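Local coordinates for protein epidermin leader peptide processing serine protease EpiP (Staphylococcus aureus subsp. aureus, PDB 3QFH) that probably cleaves the leader peptide from the precursor of the lantibiotic epidermin, acting as a subtilisin-like serine endopeptidase, at residues S41-V45 / Q55-T59; A78-T82 / G156-T160; T124-D130 / N228-S234; D170-K175 / R204-K209; G236-D242 / N300-V306. All coordinates share one frame. Residue numbers count along the deposited sequence, not the author numbering.

Contact 1. Residues S41-V45 / Q55-T59; sequences SLNVV and QIKMT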
# COMPACT_ATOMS: atom_id res chain seq x y z
N SER A 41 -27.12 2.61 23.28
CA SER A 41 -25.90 2.08 23.89
C SER A 41 -25.17 1.14 22.93
O SER A 41 -24.92 -0.02 23.24
CB SER A 41 -26.22 1.39 25.21
OG SER A 41 -26.61 2.35 26.17
N LEU A 42 -24.86 1.65 21.74
CA LEU A 42 -24.15 0.87 20.74
C LEU A 42 -22.68 0.71 21.13
O LEU A 42 -22.04 1.65 21.60
CB LEU A 42 -24.24 1.52 19.37
CG LEU A 42 -25.63 1.72 18.76
CD1 LEU A 42 -25.50 2.47 17.43
CD2 LEU A 42 -26.34 0.38 18.58
N ASN A 43 -22.15 -0.50 20.95
CA ASN A 43 -20.77 -0.78 21.27
C ASN A 43 -19.87 -0.53 20.04
O ASN A 43 -19.56 -1.46 19.28
CB ASN A 43 -20.65 -2.22 21.78
CG ASN A 43 -19.24 -2.60 22.18
OD1 ASN A 43 -18.34 -1.77 22.24
ND2 ASN A 43 -19.04 -3.88 22.44
N VAL A 44 -19.48 0.72 19.84
CA VAL A 44 -18.62 1.13 18.73
C VAL A 44 -17.18 0.72 19.01
O VAL A 44 -16.56 1.21 19.94
CB VAL A 44 -18.68 2.65 18.52
CG1 VAL A 44 -17.73 3.09 17.41
CG2 VAL A 44 -20.10 3.09 18.20
N VAL A 45 -16.63 -0.19 18.21
CA VAL A 45 -15.25 -0.67 18.42
C VAL A 45 -14.18 -0.03 17.48
O VAL A 45 -12.99 -0.27 17.61
CB VAL A 45 -15.18 -2.22 18.35
CG1 VAL A 45 -16.00 -2.86 19.51
CG2 VAL A 45 -15.67 -2.72 17.02
N GLN A 55 -17.33 0.67 13.18
CA GLN A 55 -17.49 -0.76 13.32
C GLN A 55 -18.18 -0.90 14.66
O GLN A 55 -17.78 -0.28 15.64
CB GLN A 55 -16.16 -1.49 13.30
CG GLN A 55 -16.32 -2.97 13.07
CD GLN A 55 -14.98 -3.68 13.00
OE1 GLN A 55 -14.04 -3.32 13.71
NE2 GLN A 55 -14.90 -4.72 12.17
N ILE A 56 -19.22 -1.70 14.68
CA ILE A 56 -20.01 -1.88 15.87
C ILE A 56 -20.19 -3.36 16.15
O ILE A 56 -20.39 -4.16 15.23
CB ILE A 56 -21.39 -1.19 15.70
CG1 ILE A 56 -21.19 0.29 15.34
CG2 ILE A 56 -22.23 -1.35 16.97
CD1 ILE A 56 -22.51 1.08 15.16
N LYS A 57 -20.08 -3.73 17.41
CA LYS A 57 -20.25 -5.09 17.80
C LYS A 57 -21.68 -5.17 18.34
O LYS A 57 -22.03 -4.47 19.29
CB LYS A 57 -19.20 -5.48 18.85
CG LYS A 57 -19.06 -6.97 19.02
CD LYS A 57 -17.95 -7.37 19.98
CE LYS A 57 -17.86 -8.89 20.08
NZ LYS A 57 -16.89 -9.38 21.09
N MET A 58 -22.52 -5.97 17.69
CA MET A 58 -23.91 -6.11 18.11
C MET A 58 -24.57 -7.41 17.64
O MET A 58 -24.05 -8.08 16.76
CB MET A 58 -24.73 -4.89 17.66
CG MET A 58 -24.65 -4.56 16.19
SD MET A 58 -25.48 -2.98 15.77
CE MET A 58 -24.95 -2.80 14.08
N THR A 59 -25.70 -7.75 18.26
CA THR A 59 -26.45 -8.95 17.87
C THR A 59 -27.04 -8.74 16.49
O THR A 59 -27.15 -7.59 16.03
CB THR A 59 -27.61 -9.28 18.85
OG1 THR A 59 -28.59 -8.23 18.83
CG2 THR A 59 -27.08 -9.48 20.27
O HOH W 1 -23.74 -2.46 20.15
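Strands 43-48 and 53-59 run antiparallel, their short segments inclined at 138° and 4.5 Å apart, with V44 opposite I56 as a non-hydrogen-bonded pair (CA-CA 4.4 Å). Two backbone bonds flank that pair, K57 N to N43 O at 3.0 Å and V45 N to Q55 O at 2.8 Å, and a water joins N43 N to K57 O. On the face bearing V44 and I56, the t rotamer of V44 sets CG2 4.1 Å from CG1 of I56, while the extended m,t side chain of I56 carries CD1 to 4.0 Å from CD1 of L42. F33 and V37 of helix 30-40 cover this apolar cluster. N43 and K57 occupy the other face; the lysine, t throughout, brings only its base near (N43 ND2 to K57 CB, 3.9 Å) and sends its amine away. Q55, also t,t, extends past V45 to hydrogen-bond through NE2 with T79 and E212. Together the strands form the beta hairpin of the propeptide domain, at one edge of its helix-backed sheet.

Contact 2. Residues A78-T82 / G156-T160; sequences ATCST and GFRGT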
# COMPACT_ATOMS: atom_id res chain seq x y z
N ALA A 78 -22.08 -7.10 7.64
CA ALA A 78 -21.21 -7.83 8.54
C ALA A 78 -19.82 -7.61 8.02
O ALA A 78 -19.61 -7.64 6.81
CB ALA A 78 -21.55 -9.31 8.52
N THR A 79 -18.86 -7.36 8.91
CA THR A 79 -17.47 -7.19 8.51
C THR A 79 -16.96 -8.57 8.10
O THR A 79 -17.20 -9.54 8.81
CB THR A 79 -16.62 -6.70 9.68
OG1 THR A 79 -17.29 -5.62 10.35
CG2 THR A 79 -15.23 -6.28 9.20
N CYS A 80 -16.28 -8.68 6.96
CA CYS A 80 -15.75 -9.99 6.53
C CYS A 80 -14.24 -10.01 6.28
O CYS A 80 -13.59 -8.96 6.29
CB CYS A 80 -16.52 -10.49 5.31
SG CYS A 80 -18.23 -10.97 5.69
N SER A 81 -13.70 -11.22 6.06
CA SER A 81 -12.25 -11.42 5.81
C SER A 81 -11.89 -11.44 4.31
O SER A 81 -11.64 -12.49 3.70
CB SER A 81 -11.76 -12.70 6.48
OG SER A 81 -11.85 -12.59 7.89
N THR A 82 -11.84 -10.23 3.75
CA THR A 82 -11.52 -9.99 2.34
C THR A 82 -10.01 -9.96 2.03
O THR A 82 -9.59 -10.39 0.95
CB THR A 82 -12.19 -8.67 1.87
OG1 THR A 82 -11.48 -8.15 0.73
CG2 THR A 82 -12.17 -7.60 2.97
N GLY A 156 -6.77 -5.85 19.13
CA GLY A 156 -6.59 -6.20 17.72
C GLY A 156 -7.71 -6.82 16.91
O GLY A 156 -8.87 -6.53 17.11
N PHE A 157 -7.35 -7.70 15.97
CA PHE A 157 -8.32 -8.28 15.05
C PHE A 157 -9.46 -8.98 15.79
O PHE A 157 -9.25 -9.92 16.54
CB PHE A 157 -7.63 -9.20 14.05
CG PHE A 157 -8.52 -9.68 12.92
CD1 PHE A 157 -8.91 -8.81 11.91
CD2 PHE A 157 -8.91 -11.01 12.83
CE1 PHE A 157 -9.72 -9.24 10.85
CE2 PHE A 157 -9.71 -11.46 11.77
CZ PHE A 157 -10.11 -10.57 10.78
N ARG A 158 -10.68 -8.47 15.58
CA ARG A 158 -11.88 -9.02 16.19
C ARG A 158 -11.72 -9.32 17.68
O ARG A 158 -12.28 -10.29 18.18
CB ARG A 158 -12.28 -10.30 15.46
CG ARG A 158 -12.44 -10.14 13.97
CD ARG A 158 -13.65 -9.28 13.59
NE ARG A 158 -13.56 -8.84 12.20
CZ ARG A 158 -13.82 -9.58 11.13
NH1 ARG A 158 -14.20 -10.85 11.25
NH2 ARG A 158 -13.68 -9.06 9.92
N GLY A 159 -10.95 -8.49 18.38
CA GLY A 159 -10.70 -8.69 19.80
C GLY A 159 -9.95 -9.96 20.19
O GLY A 159 -9.88 -10.29 21.37
N THR A 160 -9.36 -10.66 19.21
CA THR A 160 -8.65 -11.92 19.45
C THR A 160 -7.14 -11.82 19.70
O THR A 160 -6.44 -12.82 19.59
CB THR A 160 -8.83 -12.92 18.27
OG1 THR A 160 -8.11 -12.46 17.12
CG2 THR A 160 -10.30 -13.10 17.92
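From A78, the last residue of strand 73-78, the chain leaves the propeptide sheet and runs past the loop G156-T160 of the subtilase domain. T79 points its CA-CB bond toward it, and with chi1 at m its CG2 methyl sits 3.3 Å from NH2 of R158, while OG1 is held by S24 and Q55 of the propeptide sheet. At C80 the side chain turns away, and the backbone makes the approach instead: C80 O lies 3.6 Å from R158 NH2, near the guanidinium plane, without a hydrogen bond. S81 follows with OG 3.9 Å from CZ of F157, at the edge of the ring. T82 turns from this loop to another part of the protease, where OG1 hydrogen-bonds to Y238 O.

No hydrogen bond spans the two segments, and only 148 Å² is buried. R158 nevertheless reaches across, its backbone in a left-handed conformation (46/35) within two overlapping turns, closed by G159 N to G156 O (3.1 Å) and T160 N to F157 O (2.8 Å). The charge of R158 is met by E212, which also binds Q55. This sparse, mainly van der Waals contact belongs to the interface between propeptide and protease, where the tail leaving the prodomain passes along the catalytic domain, as in subtilisin-like zymogens.

Contact 3. Residues T124-D130 / N228-S234; sequences TKIAIID and NQVINIS
Parallel strands 126-130 and 230-233 lie with axes 4.6 Å apart, inclined at 21°. The register pairs I126 with V230 (CA-CA 4.9 Å), A127 with I231 (4.6 Å) and I128 with N232 (4.8 Å), all extended. Backbone hydrogen bonds alternate: A127 N to V230 O 2.7 Å, N232 N to A127 O 2.7 Å, I129 N to N232 O 3.0 Å. Both strands are central in the parallel sheet of the subtilisin-like alpha/beta fold, and D130 hydrogen-bonds through OD1 to H177, consistent with the aspartate of a Ser-His-Asp triad completed by S383.

A127, I129, I231 and I233 face helix 213-225; the isoleucines are m,t, placing I129 CD1 3.5 Å from I231 CG2 and 4.2 Å from I233 CG1, with A127 CB 4.2 Å from I231 CG1. On the other face I126 CG2 meets CG1 of V230 (chi1 t) at 4.3 Å.

One water links T124 OG1 (2.8 Å) to Q229 OE1 (2.5 Å); T124 OG1 also hydrogen-bonds D398, and Q229 NE2 the carbonyl of E403. Another joins K125 N to Q229 N (3.0 Å each); a third accepts from S234 N (2.9 Å) and lies 2.8 Å from both I129 O and D130 OD2.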
# COMPACT_ATOMS: atom_id res chain seq x y z
N THR A 124 9.57 16.10 1.42
CA THR A 124 8.39 15.25 1.31
C THR A 124 8.46 14.04 2.25
O THR A 124 9.49 13.37 2.35
CB THR A 124 8.17 14.76 -0.13
OG1 THR A 124 7.81 15.87 -0.95
CG2 THR A 124 7.05 13.73 -0.19
N LYS A 125 7.35 13.79 2.93
CA LYS A 125 7.19 12.65 3.83
C LYS A 125 6.46 11.53 3.14
O LYS A 125 5.38 11.75 2.60
CB LYS A 125 6.32 13.02 5.03
CG LYS A 125 7.01 13.59 6.22
CD LYS A 125 7.71 14.87 5.97
CE LYS A 125 7.88 15.60 7.32
NZ LYS A 125 8.28 14.63 8.41
N ILE A 126 7.04 10.34 3.17
CA ILE A 126 6.40 9.19 2.59
C ILE A 126 5.70 8.41 3.73
O ILE A 126 6.33 8.06 4.73
CB ILE A 126 7.41 8.28 1.89
CG1 ILE A 126 8.22 9.07 0.86
CG2 ILE A 126 6.71 7.10 1.23
CD1 ILE A 126 9.38 8.31 0.32
N ALA A 127 4.41 8.18 3.58
CA ALA A 127 3.67 7.41 4.55
C ALA A 127 3.61 6.01 4.03
O ALA A 127 3.45 5.77 2.81
CB ALA A 127 2.26 7.97 4.75
N ILE A 128 3.82 5.06 4.92
CA ILE A 128 3.76 3.64 4.56
C ILE A 128 2.71 3.03 5.46
O ILE A 128 2.80 3.13 6.67
CB ILE A 128 5.13 2.93 4.73
CG1 ILE A 128 6.22 3.67 3.93
CG2 ILE A 128 5.05 1.46 4.27
CD1 ILE A 128 7.63 3.18 4.22
N ILE A 129 1.71 2.40 4.86
CA ILE A 129 0.67 1.74 5.60
C ILE A 129 0.99 0.25 5.51
O ILE A 129 0.89 -0.33 4.45
CB ILE A 129 -0.70 2.10 5.02
CG1 ILE A 129 -0.89 3.62 5.11
CG2 ILE A 129 -1.81 1.34 5.75
CD1 ILE A 129 -2.14 4.13 4.46
N ASP A 130 1.43 -0.35 6.61
CA ASP A 130 1.87 -1.74 6.55
C ASP A 130 1.90 -2.40 7.94
O ASP A 130 1.16 -1.97 8.86
CB ASP A 130 3.24 -1.78 5.85
CG ASP A 130 3.42 -3.02 4.97
OD1 ASP A 130 3.48 -4.16 5.49
OD2 ASP A 130 3.52 -2.82 3.74
N ASN A 228 1.64 13.83 4.89
CA ASN A 228 2.43 12.94 4.05
C ASN A 228 1.88 13.03 2.66
O ASN A 228 0.77 12.56 2.40
CB ASN A 228 2.31 11.50 4.52
CG ASN A 228 2.85 11.29 5.89
OD1 ASN A 228 4.06 11.26 6.09
ND2 ASN A 228 1.95 11.09 6.85
N GLN A 229 2.62 13.60 1.73
CA GLN A 229 2.10 13.76 0.38
C GLN A 229 2.16 12.51 -0.47
O GLN A 229 1.54 12.48 -1.52
CB GLN A 229 2.77 14.94 -0.34
CG GLN A 229 2.21 16.29 0.10
CD GLN A 229 2.53 17.38 -0.89
OE1 GLN A 229 3.69 17.75 -1.07
NE2 GLN A 229 1.51 17.89 -1.56
N VAL A 230 2.91 11.50 -0.05
CA VAL A 230 2.93 10.21 -0.76
C VAL A 230 2.54 9.13 0.25
O VAL A 230 3.12 9.04 1.32
CB VAL A 230 4.30 9.89 -1.39
CG1 VAL A 230 4.28 8.51 -2.09
CG2 VAL A 230 4.71 11.00 -2.37
N ILE A 231 1.55 8.31 -0.09
CA ILE A 231 1.03 7.28 0.78
C ILE A 231 1.16 5.95 0.06
O ILE A 231 0.52 5.75 -0.99
CB ILE A 231 -0.46 7.53 1.14
CG1 ILE A 231 -0.63 8.90 1.80
CG2 ILE A 231 -0.96 6.41 2.06
CD1 ILE A 231 -2.11 9.32 2.09
N ASN A 232 1.96 5.05 0.62
CA ASN A 232 2.25 3.73 0.02
C ASN A 232 1.40 2.64 0.65
O ASN A 232 1.46 2.42 1.85
CB ASN A 232 3.74 3.41 0.20
CG ASN A 232 4.18 2.17 -0.52
OD1 ASN A 232 4.66 2.24 -1.66
ND2 ASN A 232 4.00 1.02 0.11
N ILE A 233 0.60 1.97 -0.17
CA ILE A 233 -0.25 0.87 0.30
C ILE A 233 0.15 -0.40 -0.45
O ILE A 233 -0.11 -0.57 -1.64
CB ILE A 233 -1.75 1.15 0.08
CG1 ILE A 233 -2.10 2.55 0.58
CG2 ILE A 233 -2.60 0.14 0.82
CD1 ILE A 233 -3.55 2.93 0.31
N SER A 234 0.84 -1.28 0.26
CA SER A 234 1.28 -2.53 -0.31
C SER A 234 0.21 -3.64 -0.12
O SER A 234 0.25 -4.67 -0.78
CB SER A 234 2.68 -2.90 0.23
OG SER A 234 3.71 -2.03 -0.33
O HOH W 2 5.74 17.23 0.26
O HOH W 3 4.88 15.36 2.51
O HOH W 4 2.75 -0.55 2.32

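Contact 4. Residues D170-K175 / R204-K209; sequences DVNDRK and RVFGSK. With SO4 (sulfate ion), chain O.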
# COMPACT_ATOMS: atom_id res chain seq x y z
N ASP A 170 3.02 2.75 19.21
CA ASP A 170 3.63 1.41 19.05
C ASP A 170 3.54 0.95 17.61
O ASP A 170 2.52 0.38 17.19
CB ASP A 170 2.95 0.37 19.96
CG ASP A 170 3.55 -1.03 19.81
OD1 ASP A 170 4.44 -1.25 18.96
OD2 ASP A 170 3.13 -1.95 20.55
N VAL A 171 4.59 1.20 16.84
CA VAL A 171 4.60 0.76 15.45
C VAL A 171 5.63 -0.34 15.19
O VAL A 171 6.01 -0.54 14.04
CB VAL A 171 4.78 1.90 14.44
CG1 VAL A 171 3.59 2.88 14.54
CG2 VAL A 171 6.12 2.61 14.61
N ASN A 172 6.06 -1.03 16.24
CA ASN A 172 7.00 -2.14 16.08
C ASN A 172 6.40 -3.17 15.12
O ASN A 172 5.19 -3.42 15.15
CB ASN A 172 7.33 -2.81 17.42
CG ASN A 172 8.24 -1.97 18.30
OD1 ASN A 172 8.59 -0.84 17.95
ND2 ASN A 172 8.64 -2.52 19.44
N ASP A 173 7.24 -3.74 14.27
CA ASP A 173 6.80 -4.72 13.29
C ASP A 173 6.82 -6.11 13.91
O ASP A 173 7.85 -6.56 14.39
CB ASP A 173 7.80 -4.68 12.12
CG ASP A 173 7.33 -5.43 10.89
OD1 ASP A 173 6.23 -6.00 10.88
OD2 ASP A 173 8.08 -5.43 9.91
N ARG A 174 5.68 -6.79 13.92
CA ARG A 174 5.60 -8.15 14.41
C ARG A 174 5.80 -9.15 13.28
O ARG A 174 6.37 -10.21 13.49
CB ARG A 174 4.23 -8.46 15.05
CG ARG A 174 3.98 -7.93 16.46
CD ARG A 174 3.86 -6.42 16.53
NE ARG A 174 3.22 -5.99 17.77
CZ ARG A 174 3.25 -4.75 18.26
NH1 ARG A 174 2.62 -4.48 19.39
NH2 ARG A 174 3.94 -3.78 17.65
N LYS A 175 5.32 -8.81 12.09
CA LYS A 175 5.36 -9.73 10.95
C LYS A 175 6.61 -9.65 10.09
O LYS A 175 7.08 -10.67 9.60
CB LYS A 175 4.12 -9.53 10.06
CG LYS A 175 2.85 -9.94 10.72
CD LYS A 175 1.72 -10.00 9.71
CE LYS A 175 0.50 -10.56 10.32
NZ LYS A 175 -0.55 -10.77 9.30
N ARG A 204 0.92 1.60 11.28
CA ARG A 204 0.73 0.18 11.53
C ARG A 204 -0.74 -0.23 11.56
O ARG A 204 -1.52 0.29 12.35
CB ARG A 204 1.44 -0.27 12.81
CG ARG A 204 1.35 -1.78 13.03
CD ARG A 204 2.30 -2.26 14.13
NE ARG A 204 1.87 -1.87 15.47
CZ ARG A 204 1.13 -2.63 16.28
NH1 ARG A 204 0.70 -3.81 15.90
NH2 ARG A 204 0.82 -2.18 17.49
N VAL A 205 -1.07 -1.18 10.70
CA VAL A 205 -2.41 -1.72 10.55
C VAL A 205 -2.45 -3.24 10.72
O VAL A 205 -3.44 -3.87 10.42
CB VAL A 205 -3.02 -1.28 9.20
CG1 VAL A 205 -3.07 0.26 9.15
CG2 VAL A 205 -2.22 -1.84 7.99
N PHE A 206 -1.35 -3.84 11.19
CA PHE A 206 -1.31 -5.26 11.49
C PHE A 206 -0.74 -5.49 12.87
O PHE A 206 0.23 -4.83 13.26
CB PHE A 206 -0.42 -6.04 10.55
CG PHE A 206 -0.98 -6.26 9.17
CD1 PHE A 206 -1.72 -7.40 8.89
CD2 PHE A 206 -0.70 -5.36 8.15
CE1 PHE A 206 -2.22 -7.62 7.61
CE2 PHE A 206 -1.19 -5.58 6.86
CZ PHE A 206 -1.95 -6.72 6.60
N GLY A 207 -1.35 -6.41 13.59
CA GLY A 207 -0.82 -6.89 14.85
C GLY A 207 -0.03 -8.12 14.44
O GLY A 207 0.92 -8.02 13.67
N SER A 208 -0.44 -9.28 14.93
CA SER A 208 0.20 -10.55 14.56
C SER A 208 -0.75 -11.36 13.68
O SER A 208 -0.37 -12.36 13.12
CB SER A 208 0.53 -11.34 15.82
OG SER A 208 1.23 -10.53 16.75
N LYS A 209 -2.00 -10.90 13.59
CA LYS A 209 -3.04 -11.58 12.86
C LYS A 209 -3.38 -10.84 11.55
O LYS A 209 -2.47 -10.38 10.82
CB LYS A 209 -4.28 -11.68 13.77
CG LYS A 209 -4.09 -12.45 15.08
CD LYS A 209 -4.30 -13.97 14.93
CE LYS A 209 -3.31 -14.63 13.98
NZ LYS A 209 -3.38 -16.15 14.02
S SO4 O . -1.11 -18.16 15.62
O1 SO4 O . -1.07 -18.70 16.97
O2 SO4 O . -2.29 -18.67 14.94
O3 SO4 O . -1.17 -16.70 15.69
O4 SO4 O . 0.09 -18.55 14.89
O HOH W 5 3.04 -6.49 12.56
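Two arginines lie flat against each other: the guanidinium groups of R174 and R204 stack with centres 3.6 Å apart and planes at 14°, R174 NH1 only 3.5 Å from R204 NH2. The D170 carboxylate receives R174 end-on, OD2 from NH1 at 2.8 Å and OD1 from NH2 at 2.9 Å, and OD1 also accepts from N172 N in an Asx turn. R204 instead takes the backbone: NE (2.9 Å) and NH2 (3.1 Å) both donate to D170 O, while NH1 donates to F206 O and pairs with E164. D170 OD2 to R204 NH2, at 3.8 Å, is a long, charge-only salt bridge. K175 NZ donates to K209 O at a very short 2.5 Å, and a water connects R174 N with G207 O. K209 NZ binds a sulfate, probably from the crystallisation liquor, through O3 at 2.8 Å. With D170 and E164 supplying negative charge and carbonyls taking up N-H groups, the repulsion expected between stacked guanidiniums is offset, and mostly polar chemistry joins the loops.

Contact 5. Residues G236-D242 / N300-V306; sequences GSYIILD and NGEVKDV
Strands 237-241 and 302-306 pair antiparallel, axes 4.5 Å apart at 145°. Y238-D305 (CA-CA 4.7 Å) and I240-V303 (CA-CA 4.6 Å) are non-hydrogen-bonded pairs; between them I239-K304 (CA-CA 5.3 Å) is a hydrogen-bonded pair. There I239 N donates to K304 O and K304 N to I239 O, both at 2.9 Å. V306 N donates to S237 O (2.9 Å) and L241 N to E302 O (3.0 Å), whereas the return bonds, S237 N to V306 O (3.1 Å) and E302 N to L241 O (3.3 Å), are weak. Outward groups find other partners: Y238 O accepts from T82 and R295, and I240 N donates to E253. G301 follows a cis peptide, with phi 123°; its carbonyl accepts from K292.

Y238 (chi1 m) lays its ring face against D305 OD1, its OH bonded to D281 and N330; D305 OD2 is hydrogen-bonded by Y335 and N330. Y238 CB meets V303 CG1 at 3.8 Å. On the other face I239 (t,t) sets CG2 3.5 Å from V306 CG1, and L241 (p,t) brings CD2 3.7 Å from K304 CG, both touching Y257 of helix 254-269. The pair makes a separate two-stranded antiparallel sheet of the subtilase domain, joining distant segments, not a hairpin.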
# COMPACT_ATOMS: atom_id res chain seq x y z
N GLY A 236 -3.35 -5.51 -0.47
CA GLY A 236 -4.42 -5.66 -1.41
C GLY A 236 -5.46 -6.55 -0.78
O GLY A 236 -5.25 -7.13 0.29
N SER A 237 -6.61 -6.65 -1.43
CA SER A 237 -7.65 -7.53 -0.97
C SER A 237 -8.67 -7.63 -2.08
O SER A 237 -8.87 -6.69 -2.85
CB SER A 237 -8.34 -6.97 0.28
OG SER A 237 -9.13 -5.86 -0.07
N TYR A 238 -9.31 -8.78 -2.16
CA TYR A 238 -10.34 -8.97 -3.13
C TYR A 238 -11.61 -8.77 -2.35
O TYR A 238 -11.88 -9.47 -1.37
CB TYR A 238 -10.25 -10.34 -3.77
CG TYR A 238 -8.99 -10.48 -4.57
CD1 TYR A 238 -8.92 -10.00 -5.87
CD2 TYR A 238 -7.85 -11.05 -4.02
CE1 TYR A 238 -7.77 -10.11 -6.61
CE2 TYR A 238 -6.69 -11.17 -4.77
CZ TYR A 238 -6.66 -10.69 -6.07
OH TYR A 238 -5.51 -10.79 -6.82
N ILE A 239 -12.39 -7.78 -2.79
CA ILE A 239 -13.59 -7.40 -2.09
C ILE A 239 -14.82 -7.70 -2.94
O ILE A 239 -14.78 -7.58 -4.16
CB ILE A 239 -13.50 -5.89 -1.74
CG1 ILE A 239 -14.53 -5.49 -0.69
CG2 ILE A 239 -13.59 -5.01 -3.00
CD1 ILE A 239 -14.33 -4.10 -0.18
N ILE A 240 -15.89 -8.12 -2.27
CA ILE A 240 -17.16 -8.41 -2.92
C ILE A 240 -18.08 -7.20 -2.76
O ILE A 240 -18.24 -6.68 -1.65
CB ILE A 240 -17.86 -9.66 -2.31
CG1 ILE A 240 -16.95 -10.89 -2.42
CG2 ILE A 240 -19.18 -9.91 -2.99
CD1 ILE A 240 -17.48 -12.12 -1.70
N LEU A 241 -18.65 -6.73 -3.86
CA LEU A 241 -19.62 -5.64 -3.82
C LEU A 241 -20.68 -5.94 -4.84
O LEU A 241 -20.40 -6.53 -5.89
CB LEU A 241 -19.00 -4.27 -4.08
CG LEU A 241 -18.46 -3.96 -5.47
CD1 LEU A 241 -18.22 -2.46 -5.61
CD2 LEU A 241 -17.20 -4.76 -5.74
N ASP A 242 -21.90 -5.52 -4.54
CA ASP A 242 -23.04 -5.82 -5.37
C ASP A 242 -23.89 -4.58 -5.65
O ASP A 242 -24.81 -4.26 -4.90
CB ASP A 242 -23.87 -6.88 -4.66
CG ASP A 242 -24.96 -7.44 -5.53
OD1 ASP A 242 -25.70 -8.31 -5.03
OD2 ASP A 242 -25.08 -7.02 -6.70
N ASN A 300 -24.12 -12.76 -7.49
CA ASN A 300 -24.36 -11.96 -8.72
C ASN A 300 -24.42 -10.42 -8.55
O ASN A 300 -25.47 -9.84 -8.80
CB ASN A 300 -25.68 -12.42 -9.37
CG ASN A 300 -25.54 -13.69 -10.17
OD1 ASN A 300 -24.76 -13.76 -11.12
ND2 ASN A 300 -26.33 -14.70 -9.82
N GLY A 301 -23.34 -9.76 -8.15
CA GLY A 301 -22.07 -10.38 -7.79
C GLY A 301 -20.84 -9.89 -8.55
O GLY A 301 -20.69 -10.18 -9.73
N GLU A 302 -19.96 -9.14 -7.89
CA GLU A 302 -18.68 -8.73 -8.49
C GLU A 302 -17.56 -8.64 -7.46
O GLU A 302 -17.76 -8.15 -6.35
CB GLU A 302 -18.76 -7.40 -9.25
CG GLU A 302 -19.39 -7.50 -10.65
CD GLU A 302 -18.98 -6.34 -11.58
OE1 GLU A 302 -18.00 -5.62 -11.27
OE2 GLU A 302 -19.62 -6.18 -12.64
N VAL A 303 -16.38 -9.11 -7.85
CA VAL A 303 -15.20 -9.07 -7.01
C VAL A 303 -14.20 -8.06 -7.58
O VAL A 303 -14.00 -8.02 -8.79
CB VAL A 303 -14.55 -10.45 -6.90
CG1 VAL A 303 -13.25 -10.36 -6.14
CG2 VAL A 303 -15.50 -11.43 -6.24
N LYS A 304 -13.59 -7.25 -6.73
CA LYS A 304 -12.60 -6.26 -7.19
C LYS A 304 -11.31 -6.32 -6.39
O LYS A 304 -11.32 -6.62 -5.19
CB LYS A 304 -13.17 -4.85 -7.10
CG LYS A 304 -14.34 -4.58 -8.03
CD LYS A 304 -14.54 -3.08 -8.27
CE LYS A 304 -13.40 -2.49 -9.12
NZ LYS A 304 -13.53 -1.03 -9.35
N ASP A 305 -10.20 -6.05 -7.06
CA ASP A 305 -8.89 -6.01 -6.44
C ASP A 305 -8.74 -4.57 -5.93
O ASP A 305 -8.65 -3.65 -6.72
CB ASP A 305 -7.82 -6.36 -7.48
CG ASP A 305 -6.41 -6.42 -6.91
OD1 ASP A 305 -6.25 -6.37 -5.68
OD2 ASP A 305 -5.45 -6.53 -7.72
N VAL A 306 -8.75 -4.37 -4.60
CA VAL A 306 -8.69 -3.03 -4.04
C VAL A 306 -7.56 -2.85 -3.02
O VAL A 306 -7.17 -3.79 -2.33
CB VAL A 306 -10.04 -2.63 -3.39
CG1 VAL A 306 -11.18 -2.93 -4.35
CG2 VAL A 306 -10.25 -3.32 -2.07

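The contacts trace a path from propeptide to catalytic core. Contact 1, in the propeptide sheet, meets contact 2 through Q55 NE2 and T79 OG1 (3.1 Å). Contact 2 joins two further contacts: its protease loop packs F157 CB on K209 CB of contact 4 (4.2 Å), and its propeptide-side T82 OG1 lies 2.5 Å from Y238 O of contact 5, a probable hydrogen bond. Contact 4 leads to contact 3, the buried core, where D130 O and V205 N are 3.0 Å apart beside the putative triad aspartate. Contacts 3 and 5 follow one another in sequence, yet their centres are 24 Å apart. Contact 1 is most remote from contact 3, 31 Å between centres.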